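Local coordinates for protein 1,3-alpha-isomaltosidase (Kribbella flavida DSM 17836, PDB 5X3I) that hydrolyses the alpha-1,3-glucosidic linkages of the cyclic tetrasaccharide cyclobis-(1-6)-alpha-nigerosyl inside the cell, yielding isomaltose, at residues Val420-Trp433 with Gly473-Asp485. The protein carries 1 engineered substitution. Residues are numbered along the deposited sequence; the frame is centred on the assembly and turned at random.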
loop_
_atom_site.group_PDB
_atom_site.type_symbol
_atom_site.label_atom_id
_atom_site.label_comp_id
_atom_site.label_asym_id
_atom_site.label_seq_id
_atom_site.Cartn_x
_atom_site.Cartn_y
_atom_site.Cartn_z
ATOM N N VAL A 420 4.906 7.953 18.644
ATOM C CA VAL A 420 5.277 8.993 17.699
ATOM C C VAL A 420 4.762 10.327 18.240
ATOM O O VAL A 420 3.648 10.395 18.749
ATOM C CB VAL A 420 4.703 8.723 16.294
ATOM C CG1 VAL A 420 4.990 9.896 15.350
ATOM C CG2 VAL A 420 5.261 7.424 15.722
ATOM N N LEU A 421 5.578 11.367 18.141
ATOM C CA LEU A 421 5.294 12.645 18.795
ATOM C C LEU A 421 4.957 13.786 17.831
ATOM O O LEU A 421 5.424 13.807 16.697
ATOM C CB LEU A 421 6.487 13.076 19.643
ATOM C CG LEU A 421 6.929 12.207 20.819
ATOM C CD1 LEU A 421 8.113 12.876 21.535
ATOM C CD2 LEU A 421 5.774 11.968 21.767
ATOM N N GLU A 422 4.141 14.726 18.305
ATOM C CA GLU A 422 3.960 15.997 17.620
ATOM C C GLU A 422 5.172 16.881 17.886
ATOM O O GLU A 422 6.030 16.544 18.700
ATOM C CB GLU A 422 2.696 16.716 18.100
ATOM C CG GLU A 422 1.408 15.945 17.967
ATOM C CD GLU A 422 0.713 16.181 16.643
ATOM O OE1 GLU A 422 1.285 16.853 15.762
ATOM O OE2 GLU A 422 -0.415 15.693 16.480
ATOM N N ALA A 423 5.201 18.043 17.245
ATOM C CA ALA A 423 6.307 18.976 17.406
ATOM C C ALA A 423 6.355 19.505 18.834
ATOM O O ALA A 423 7.424 19.752 19.368
ATOM C CB ALA A 423 6.183 20.132 16.411
ATOM N N ASP A 424 5.189 19.623 19.462
ATOM C CA ASP A 424 5.101 20.174 20.810
ATOM C C ASP A 424 5.367 19.124 21.888
ATOM O O ASP A 424 5.246 19.406 23.071
ATOM C CB ASP A 424 3.732 20.840 21.045
ATOM C CG ASP A 424 2.577 19.854 21.073
ATOM O OD1 ASP A 424 2.793 18.637 20.917
ATOM O OD2 ASP A 424 1.427 20.305 21.261
ATOM N N GLY A 425 5.688 17.901 21.475
ATOM C CA GLY A 425 6.076 16.884 22.434
ATOM C C GLY A 425 4.953 16.010 22.961
ATOM O O GLY A 425 5.221 15.016 23.637
ATOM N N THR A 426 3.707 16.377 22.677
ATOM C CA THR A 426 2.567 15.504 22.971
ATOM C C THR A 426 2.524 14.349 21.963
ATOM O O THR A 426 3.118 14.440 20.896
ATOM C CB THR A 426 1.226 16.250 22.924
ATOM O OG1 THR A 426 0.964 16.684 21.586
ATOM C CG2 THR A 426 1.227 17.468 23.880
ATOM N N ALA A 427 1.830 13.268 22.306
ATOM C CA ALA A 427 1.754 12.114 21.417
ATOM C C ALA A 427 0.853 12.391 20.227
ATOM O O ALA A 427 -0.220 12.968 20.369
ATOM C CB ALA A 427 1.262 10.883 22.175
ATOM N N TYR A 428 1.299 11.979 19.051
ATOM C CA TYR A 428 0.478 12.080 17.850
ATOM C C TYR A 428 -0.792 11.254 17.983
ATOM O O TYR A 428 -0.750 10.136 18.472
ATOM C CB TYR A 428 1.263 11.619 16.625
ATOM C CG TYR A 428 0.433 11.558 15.371
ATOM C CD1 TYR A 428 0.037 12.721 14.725
ATOM C CD2 TYR A 428 0.044 10.340 14.831
ATOM C CE1 TYR A 428 -0.714 12.674 13.583
ATOM C CE2 TYR A 428 -0.712 10.283 13.689
ATOM C CZ TYR A 428 -1.088 11.454 13.065
ATOM O OH TYR A 428 -1.842 11.406 11.924
ATOM N N ARG A 429 -1.911 11.783 17.542
ATOM C CA ARG A 429 -3.170 11.097 17.494
ATOM C C ARG A 429 -3.692 10.891 16.086
ATOM O O ARG A 429 -3.774 11.782 15.309
ATOM C CB ARG A 429 -4.223 11.820 18.292
ATOM C CG ARG A 429 -3.783 12.372 19.612
ATOM C CD ARG A 429 -3.548 11.342 20.648
ATOM N NE ARG A 429 -4.783 10.809 21.178
ATOM C CZ ARG A 429 -5.366 11.243 22.278
ATOM N NH1 ARG A 429 -4.830 12.233 22.910
ATOM N NH2 ARG A 429 -6.473 10.713 22.729
ATOM N N ASN A 430 -4.036 9.668 15.797
ATOM C CA ASN A 430 -4.560 9.277 14.518
ATOM C C ASN A 430 -5.636 10.246 14.049
ATOM O O ASN A 430 -6.627 10.426 14.668
ATOM C CB ASN A 430 -5.077 7.844 14.531
ATOM C CG ASN A 430 -5.340 7.294 13.144
ATOM O OD1 ASN A 430 -4.718 7.634 12.206
ATOM N ND2 ASN A 430 -6.235 6.403 13.072
ATOM N N ARG A 431 -5.310 10.926 12.977
ATOM C CA ARG A 431 -6.011 12.103 12.507
ATOM C C ARG A 431 -6.863 11.511 11.481
ATOM O O ARG A 431 -7.313 12.192 10.637
ATOM C CB ARG A 431 -5.067 13.103 11.826
ATOM C CG ARG A 431 -4.492 14.163 12.721
ATOM C CD ARG A 431 -3.036 14.382 12.458
ATOM N NE ARG A 431 -2.700 15.529 11.640
ATOM C CZ ARG A 431 -1.797 16.443 12.003
ATOM N NH1 ARG A 431 -1.176 16.352 13.170
ATOM N NH2 ARG A 431 -1.497 17.466 11.216
ATOM N N GLY A 432 -7.051 10.206 11.604
ATOM C CA GLY A 432 -7.651 9.388 10.610
ATOM C C GLY A 432 -9.070 9.397 10.953
ATOM O O GLY A 432 -9.443 9.991 11.944
ATOM N N TRP A 433 -9.848 8.743 10.090
ATOM C CA TRP A 433 -11.280 8.565 10.265
ATOM C C TRP A 433 -11.771 7.334 11.028
ATOM O O TRP A 433 -12.777 7.453 11.732
ATOM C CB TRP A 433 -12.026 8.718 8.962
ATOM C CG TRP A 433 -12.375 10.052 8.876
ATOM C CD1 TRP A 433 -13.415 10.672 9.491
ATOM C CD2 TRP A 433 -11.597 11.062 8.275
ATOM N NE1 TRP A 433 -13.378 12.003 9.229
ATOM C CE2 TRP A 433 -12.270 12.269 8.472
ATOM C CE3 TRP A 433 -10.425 11.056 7.518
ATOM C CZ2 TRP A 433 -11.796 13.459 7.958
ATOM C CZ3 TRP A 433 -9.963 12.232 7.022
ATOM C CH2 TRP A 433 -10.636 13.414 7.245
ATOM N N GLY A 473 -0.600 1.442 8.491
ATOM C CA GLY A 473 0.705 2.073 8.527
ATOM C C GLY A 473 0.809 3.407 7.777
ATOM O O GLY A 473 1.879 4.007 7.737
ATOM N N GLU A 474 -0.298 3.869 7.197
ATOM C CA GLU A 474 -0.335 5.136 6.442
ATOM C C GLU A 474 -0.753 6.321 7.306
ATOM O O GLU A 474 -0.989 7.402 6.794
ATOM C CB GLU A 474 -1.297 5.042 5.253
ATOM C CG GLU A 474 -1.128 3.804 4.388
ATOM C CD GLU A 474 -1.985 2.638 4.866
ATOM O OE1 GLU A 474 -2.552 2.727 5.970
ATOM O OE2 GLU A 474 -2.102 1.650 4.114
ATOM N N HIS A 475 -0.894 6.091 8.606
ATOM C CA HIS A 475 -1.665 6.976 9.474
ATOM C C HIS A 475 -0.975 8.280 9.861
ATOM O O HIS A 475 -1.621 9.156 10.419
ATOM C CB HIS A 475 -2.048 6.234 10.761
ATOM C CG HIS A 475 -2.376 4.788 10.548
ATOM N ND1 HIS A 475 -3.552 4.366 9.968
ATOM C CD2 HIS A 475 -1.665 3.664 10.808
ATOM C CE1 HIS A 475 -3.559 3.046 9.896
ATOM N NE2 HIS A 475 -2.424 2.597 10.402
ATOM N N ALA A 476 0.323 8.404 9.606
ATOM C CA ALA A 476 1.019 9.562 10.133
ATOM C C ALA A 476 0.857 10.740 9.185
ATOM O O ALA A 476 1.393 10.736 8.090
ATOM C CB ALA A 476 2.500 9.260 10.337
ATOM N N TRP A 477 0.157 11.764 9.649
ATOM C CA TRP A 477 0.063 13.013 8.911
ATOM C C TRP A 477 0.600 14.143 9.766
ATOM O O TRP A 477 0.036 14.460 10.804
ATOM C CB TRP A 477 -1.382 13.323 8.510
ATOM C CG TRP A 477 -1.993 12.403 7.510
ATOM C CD1 TRP A 477 -1.360 11.469 6.741
ATOM C CD2 TRP A 477 -3.378 12.327 7.171
ATOM N NE1 TRP A 477 -2.266 10.819 5.946
ATOM C CE2 TRP A 477 -3.514 11.331 6.189
ATOM C CE3 TRP A 477 -4.520 13.012 7.601
ATOM C CZ2 TRP A 477 -4.745 10.998 5.635
ATOM C CZ3 TRP A 477 -5.741 12.683 7.045
ATOM C CH2 TRP A 477 -5.843 11.689 6.072
ATOM N N GLY A 478 1.753 14.661 9.377
ATOM C CA GLY A 478 2.138 16.035 9.605
ATOM C C GLY A 478 3.606 16.188 9.261
ATOM O O GLY A 478 4.399 15.270 9.471
ATOM N N HIS A 479 4.005 17.400 8.917
ATOM C CA HIS A 479 5.345 17.621 8.416
ATOM C C HIS A 479 6.316 17.702 9.572
ATOM O O HIS A 479 7.485 17.422 9.420
ATOM C CB HIS A 479 5.408 18.904 7.577
ATOM C CG HIS A 479 5.190 20.148 8.378
ATOM N ND1 HIS A 479 3.965 20.486 8.909
ATOM C CD2 HIS A 479 6.045 21.126 8.759
ATOM C CE1 HIS A 479 4.071 21.625 9.569
ATOM N NE2 HIS A 479 5.323 22.035 9.492
ATOM N N ASP A 480 5.820 18.184 10.702
ATOM C CA ASP A 480 6.617 18.412 11.901
ATOM C C ASP A 480 6.554 17.310 12.963
ATOM O O ASP A 480 6.961 17.541 14.094
ATOM C CB ASP A 480 6.265 19.758 12.527
ATOM C CG ASP A 480 4.807 19.894 12.813
ATOM O OD1 ASP A 480 4.045 18.961 12.494
ATOM O OD2 ASP A 480 4.424 20.944 13.348
ATOM N N LEU A 481 5.939 16.172 12.652
ATOM C CA LEU A 481 5.952 15.038 13.588
ATOM C C LEU A 481 7.394 14.668 13.943
ATOM O O LEU A 481 8.302 14.926 13.173
ATOM C CB LEU A 481 5.230 13.824 12.998
ATOM C CG LEU A 481 3.746 13.965 12.658
ATOM C CD1 LEU A 481 3.148 12.618 12.271
ATOM C CD2 LEU A 481 2.990 14.550 13.831
ATOM N N VAL A 482 7.613 14.132 15.139
ATOM C CA VAL A 482 8.958 13.767 15.566
ATOM C C VAL A 482 9.098 12.279 15.901
ATOM O O VAL A 482 8.368 11.751 16.738
ATOM C CB VAL A 482 9.389 14.589 16.790
ATOM C CG1 VAL A 482 10.795 14.190 17.242
ATOM C CG2 VAL A 482 9.316 16.088 16.478
ATOM N N TYR A 483 10.056 11.627 15.244
ATOM C CA TYR A 483 10.357 10.218 15.451
ATOM C C TYR A 483 11.633 10.064 16.250
ATOM O O TYR A 483 12.545 10.887 16.141
ATOM C CB TYR A 483 10.510 9.477 14.127
ATOM C CG TYR A 483 9.238 9.311 13.345
ATOM C CD1 TYR A 483 8.875 10.237 12.384
ATOM C CD2 TYR A 483 8.403 8.215 13.556
ATOM C CE1 TYR A 483 7.720 10.094 11.658
ATOM C CE2 TYR A 483 7.241 8.061 12.834
ATOM C CZ TYR A 483 6.905 9.007 11.880
ATOM O OH TYR A 483 5.764 8.874 11.150
ATOM N N ALA A 484 11.699 8.998 17.045
ATOM C CA ALA A 484 12.824 8.786 17.945
ATOM C C ALA A 484 14.130 8.527 17.204
ATOM O O ALA A 484 15.200 8.618 17.789
ATOM C CB ALA A 484 12.528 7.628 18.899
ATOM N N ASP A 485 14.049 8.213 15.920
ATOM C CA ASP A 485 15.258 7.988 15.156
ATOM C C ASP A 485 15.857 9.327 14.705
ATOM O O ASP A 485 16.865 9.341 14.028
ATOM C CB ASP A 485 14.997 7.083 13.947
ATOM C CG ASP A 485 14.176 7.762 12.853
ATOM O OD1 ASP A 485 13.583 8.826 13.094
ATOM O OD2 ASP A 485 14.118 7.212 11.737
HETATM O O HOH W 1 3.231 18.341 15.285
HETATM O O HOH W 2 -4.283 9.568 9.453
HETATM O O HOH W 3 -5.306 6.839 9.458
HETATM O O HOH W 4 1.478 19.020 12.044
#
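Leu-421 and Val-482 join two irregular loops by a single antiparallel bridge, a hydrogen-bonded pair in which Val-482 N lies 2.7 Å from Leu-421 O and Leu-421 N 3.1 Å from Val-482 O. Further along, side chains take over from backbone. The buried ring of Tyr-428 reaches across with CG anti to its own nitrogen (chi1 174°), and its OH donates to His-475 O at 2.7 Å, lying in the plane of that carbonyl. Leu-481 lays CD1 over one face of the same ring, a CH-pi contact 4.1 Å from the centroid, while its CD2 touches Tyr-428 CD1. With a phenylalanine here the ring packing could remain, but His-475 O would probably lose its direct donor and the phenol's grip on the second loop would go. Val-420 repeats the theme, setting CG1 over a face of the Tyr-483 ring and CG2 against CE2.

Waters carry part of the polar contact. One links Glu-422 OE1 to Ala-423 N and, weakly, to Asp-480 OD1; another lies between Asn-430 OD1 and His-475 ND1, while Asn-430 ND2 hydrogen-bonds to Phe-435 O. Trp-477 O sits over the centre of one face of the Arg-431 guanidinium, with CZ 3.0 Å from that oxygen, but the angles are too poor for hydrogen bonds. Arg-431 NE instead donates to Ile-29 O, and NH1 makes a long salt bridge to Glu-422 OE2, which probably steadies the group over the carbonyl.

Both segments belong to the TIM-barrel domain: 420-433 follows helix 404-415, whereas barrel strand 467-470 leads into 473-485, just beyond the position of the inferred nucleophile, replaced by an engineered alanine. The contact thus ties a loop bearing Glu-474, an active-site residue by similarity, to the loop that precedes helix 446-454.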